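Local structure of bluetongue virus COAT protein VP7 (Bluetongue virus, 1BVP) at the interface of chains A and B. The protein forms homotrimeric capsomers, 260 of which assemble on an inner scaffold of VP3 to build the bluetongue virus core, and probably takes part in binding host cell surface receptors. Numbering follows the deposited sequence. Chains: chain A/B, Bluetongue virus COAT protein VP7.

The interface of chains A and B. Residues chain A 121, 182, 251; chain B 268, 271, 294-296, 348.
A:Pro121 packs its ring against a surface of chain B formed by B:Pro296, B:Leu295, B:Tyr271 and B:Tyr348, in one patch of the subunit interface of the VP7 trimer. The rim of the proline leads: CG meets CD of B:Pro296 at 3.7 Å, the two side chains meeting at a slant, while CB faces CD2 of B:Leu295. On another flank CD approaches the phenol of B:Tyr348, with CE2 at 3.8 Å, the two side chains running roughly perpendicular. The same CD comes to 3.4 Å from the backbone O of B:Tyr271, a packing contact and not a hydrogen bond. A:Pro121 lies just ahead of the short strand 122-123 and gives up 73 Å² of surface here, more than any other residue of the patch.

Beside it, A:Met182 and A:Ile251 converge on CD2 of B:Leu295, and A:Met182 also reaches B:Tyr348. The methionine is extended through chi2 and then turns at chi3 (67°), which brings its terminal methyl CE over the face of the B:Tyr348 ring, 3.9 Å from the centroid, in a CH-pi contact. CE sits toward the CB end of that ring, whereas A:Pro121 takes the hydroxyl half, and the tyrosine thus serves both chain A residues. A:Ile251, near the end of strand 241-252, reaches out with CD1 to CD2 of B:Leu295 at 3.6 Å.

A hydrogen bond supports this surface from within chain B. The B:Tyr348 hydroxyl OH bonds to the backbone O of B:Tyr271, at the end of helix 263-271, at 2.6 Å and in the carbonyl plane (154° at the oxygen), which should help fix the phenol against A:Pro121. Packing within chain B adds to this: the B:Leu295–B:Pro296 peptide backs the ring of B:Tyr271, with N of B:Pro296 over its centre. Across the interface, the carbonyl O of A:Pro121 lies in the plane of the B:Phe268 ring at its edge, 3.6 Å from CD1.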
ATOM      1  N   PRO A 121     -15.416   0.317   7.219  1.00 15.10           N
ATOM      2  CA  PRO A 121     -15.253   1.145   6.013  1.00 11.98           C
ATOM      3  C   PRO A 121     -13.850   1.113   5.431  1.00 14.14           C
ATOM      4  O   PRO A 121     -12.873   1.218   6.155  1.00 20.40           O
ATOM      5  CB  PRO A 121     -15.586   2.550   6.516  1.00 10.13           C
ATOM      6  CG  PRO A 121     -15.248   2.507   7.995  1.00 11.42           C
ATOM      7  CD  PRO A 121     -15.760   1.139   8.398  1.00 10.56           C
ATOM      8  N   MET A 182     -20.795   3.906   1.563  1.00 18.48           N
ATOM      9  CA  MET A 182     -21.102   4.478   2.851  1.00 16.94           C
ATOM     10  C   MET A 182     -20.857   5.964   2.687  1.00 20.24           C
ATOM     11  O   MET A 182     -21.502   6.790   3.337  1.00 24.66           O
ATOM     12  CB  MET A 182     -20.164   3.912   3.908  1.00 21.83           C
ATOM     13  CG  MET A 182     -20.535   2.514   4.365  1.00 23.31           C
ATOM     14  SD  MET A 182     -19.436   1.867   5.621  1.00 25.63           S
ATOM     15  CE  MET A 182     -19.763   2.919   7.061  1.00 20.27           C
ATOM     16  N   ILE A 251     -16.012   4.815  -0.116  1.00 17.23           N
ATOM     17  CA  ILE A 251     -15.745   3.796   0.898  1.00 15.46           C
ATOM     18  C   ILE A 251     -16.938   2.862   1.089  1.00 16.03           C
ATOM     19  O   ILE A 251     -18.086   3.292   1.083  1.00 17.00           O
ATOM     20  CB  ILE A 251     -15.359   4.379   2.295  1.00 13.62           C
ATOM     21  CG1 ILE A 251     -16.549   5.104   2.895  1.00 13.86           C
ATOM     22  CG2 ILE A 251     -14.094   5.263   2.231  1.00  8.50           C
ATOM     23  CD1 ILE A 251     -16.184   5.890   4.092  1.00 18.46           C
TER
ATOM     24  N   PHE B 268      -7.783   0.853   9.237  1.00  7.00           N
ATOM     25  CA  PHE B 268      -8.906  -0.044   8.942  1.00  9.79           C
ATOM     26  C   PHE B 268      -9.357  -0.834  10.177  1.00 11.64           C
ATOM     27  O   PHE B 268     -10.548  -1.025  10.407  1.00 17.03           O
ATOM     28  CB  PHE B 268      -8.547  -1.030   7.827  1.00  2.08           C
ATOM     29  CG  PHE B 268      -9.621  -2.044   7.568  1.00  7.54           C
ATOM     30  CD1 PHE B 268     -10.836  -1.668   7.013  1.00  7.15           C
ATOM     31  CD2 PHE B 268      -9.444  -3.381   7.926  1.00  8.90           C
ATOM     32  CE1 PHE B 268     -11.861  -2.614   6.820  1.00  5.14           C
ATOM     33  CE2 PHE B 268     -10.457  -4.329   7.741  1.00  8.21           C
ATOM     34  CZ  PHE B 268     -11.671  -3.938   7.187  1.00  5.59           C
ATOM     35  N   TYR B 271     -11.310   1.447  12.686  1.00 16.31           N
ATOM     36  CA  TYR B 271     -12.661   1.807  12.272  1.00 13.03           C
ATOM     37  C   TYR B 271     -13.607   0.666  11.991  1.00 15.07           C
ATOM     38  O   TYR B 271     -14.758   0.894  11.659  1.00 19.17           O
ATOM     39  CB  TYR B 271     -12.633   2.812  11.127  1.00  8.42           C
ATOM     40  CG  TYR B 271     -12.108   4.177  11.535  1.00  5.00           C
ATOM     41  CD1 TYR B 271     -12.910   5.070  12.232  1.00  3.87           C
ATOM     42  CD2 TYR B 271     -10.793   4.565  11.255  1.00  6.16           C
ATOM     43  CE1 TYR B 271     -12.424   6.326  12.659  1.00  2.00           C
ATOM     44  CE2 TYR B 271     -10.297   5.823  11.679  1.00  4.88           C
ATOM     45  CZ  TYR B 271     -11.125   6.685  12.375  1.00  4.24           C
ATOM     46  OH  TYR B 271     -10.655   7.918  12.782  1.00  9.98           O
ATOM     47  N   MET B 294     -15.872   8.010  13.355  1.00 27.51           N
ATOM     48  CA  MET B 294     -16.337   6.726  12.808  1.00 21.52           C
ATOM     49  C   MET B 294     -16.038   6.394  11.367  1.00 15.93           C
ATOM     50  O   MET B 294     -16.296   5.287  10.914  1.00 18.66           O
ATOM     51  CB  MET B 294     -17.771   6.348  13.211  1.00 24.87           C
ATOM     52  CG  MET B 294     -18.856   7.360  13.007  1.00 29.53           C
ATOM     53  SD  MET B 294     -20.376   6.580  13.558  1.00 32.83           S
ATOM     54  CE  MET B 294     -20.634   7.351  15.106  1.00 25.82           C
ATOM     55  N   LEU B 295     -15.405   7.320  10.663  1.00 19.37           N
ATOM     56  CA  LEU B 295     -15.018   7.068   9.278  1.00 14.80           C
ATOM     57  C   LEU B 295     -13.582   7.523   9.161  1.00 12.81           C
ATOM     58  O   LEU B 295     -13.191   8.517   9.780  1.00 15.46           O
ATOM     59  CB  LEU B 295     -15.895   7.849   8.290  1.00 11.09           C
ATOM     60  CG  LEU B 295     -17.352   7.389   8.194  1.00 14.61           C
ATOM     61  CD1 LEU B 295     -18.180   8.425   7.512  1.00 16.73           C
ATOM     62  CD2 LEU B 295     -17.444   6.068   7.484  1.00 13.18           C
ATOM     63  N   PRO B 296     -12.755   6.746   8.440  1.00  6.60           N
ATOM     64  CA  PRO B 296     -11.341   7.090   8.249  1.00  8.60           C
ATOM     65  C   PRO B 296     -11.245   8.505   7.697  1.00 18.06           C
ATOM     66  O   PRO B 296     -12.104   8.947   6.904  1.00 24.93           O
ATOM     67  CB  PRO B 296     -10.879   6.108   7.167  1.00  8.50           C
ATOM     68  CG  PRO B 296     -11.874   4.967   7.214  1.00  5.36           C
ATOM     69  CD  PRO B 296     -13.170   5.565   7.659  1.00  3.28           C
ATOM     70  N   TYR B 348     -23.208   3.161  11.589  1.00 27.39           N
ATOM     71  CA  TYR B 348     -22.385   4.301  11.197  1.00 31.85           C
ATOM     72  C   TYR B 348     -23.199   5.544  10.882  1.00 44.09           C
ATOM     73  O   TYR B 348     -22.878   6.321   9.969  1.00 40.34           O
ATOM     74  CB  TYR B 348     -21.494   3.909  10.032  1.00 25.04           C
ATOM     75  CG  TYR B 348     -20.391   2.979  10.446  1.00 19.57           C
ATOM     76  CD1 TYR B 348     -20.642   1.611  10.663  1.00 20.04           C
ATOM     77  CD2 TYR B 348     -19.091   3.464  10.645  1.00 18.56           C
ATOM     78  CE1 TYR B 348     -19.620   0.742  11.063  1.00 17.84           C
ATOM     79  CE2 TYR B 348     -18.060   2.621  11.048  1.00 14.16           C
ATOM     80  CZ  TYR B 348     -18.336   1.260  11.251  1.00 18.24           C
ATOM     81  OH  TYR B 348     -17.321   0.425  11.607  1.00 17.71           O
TER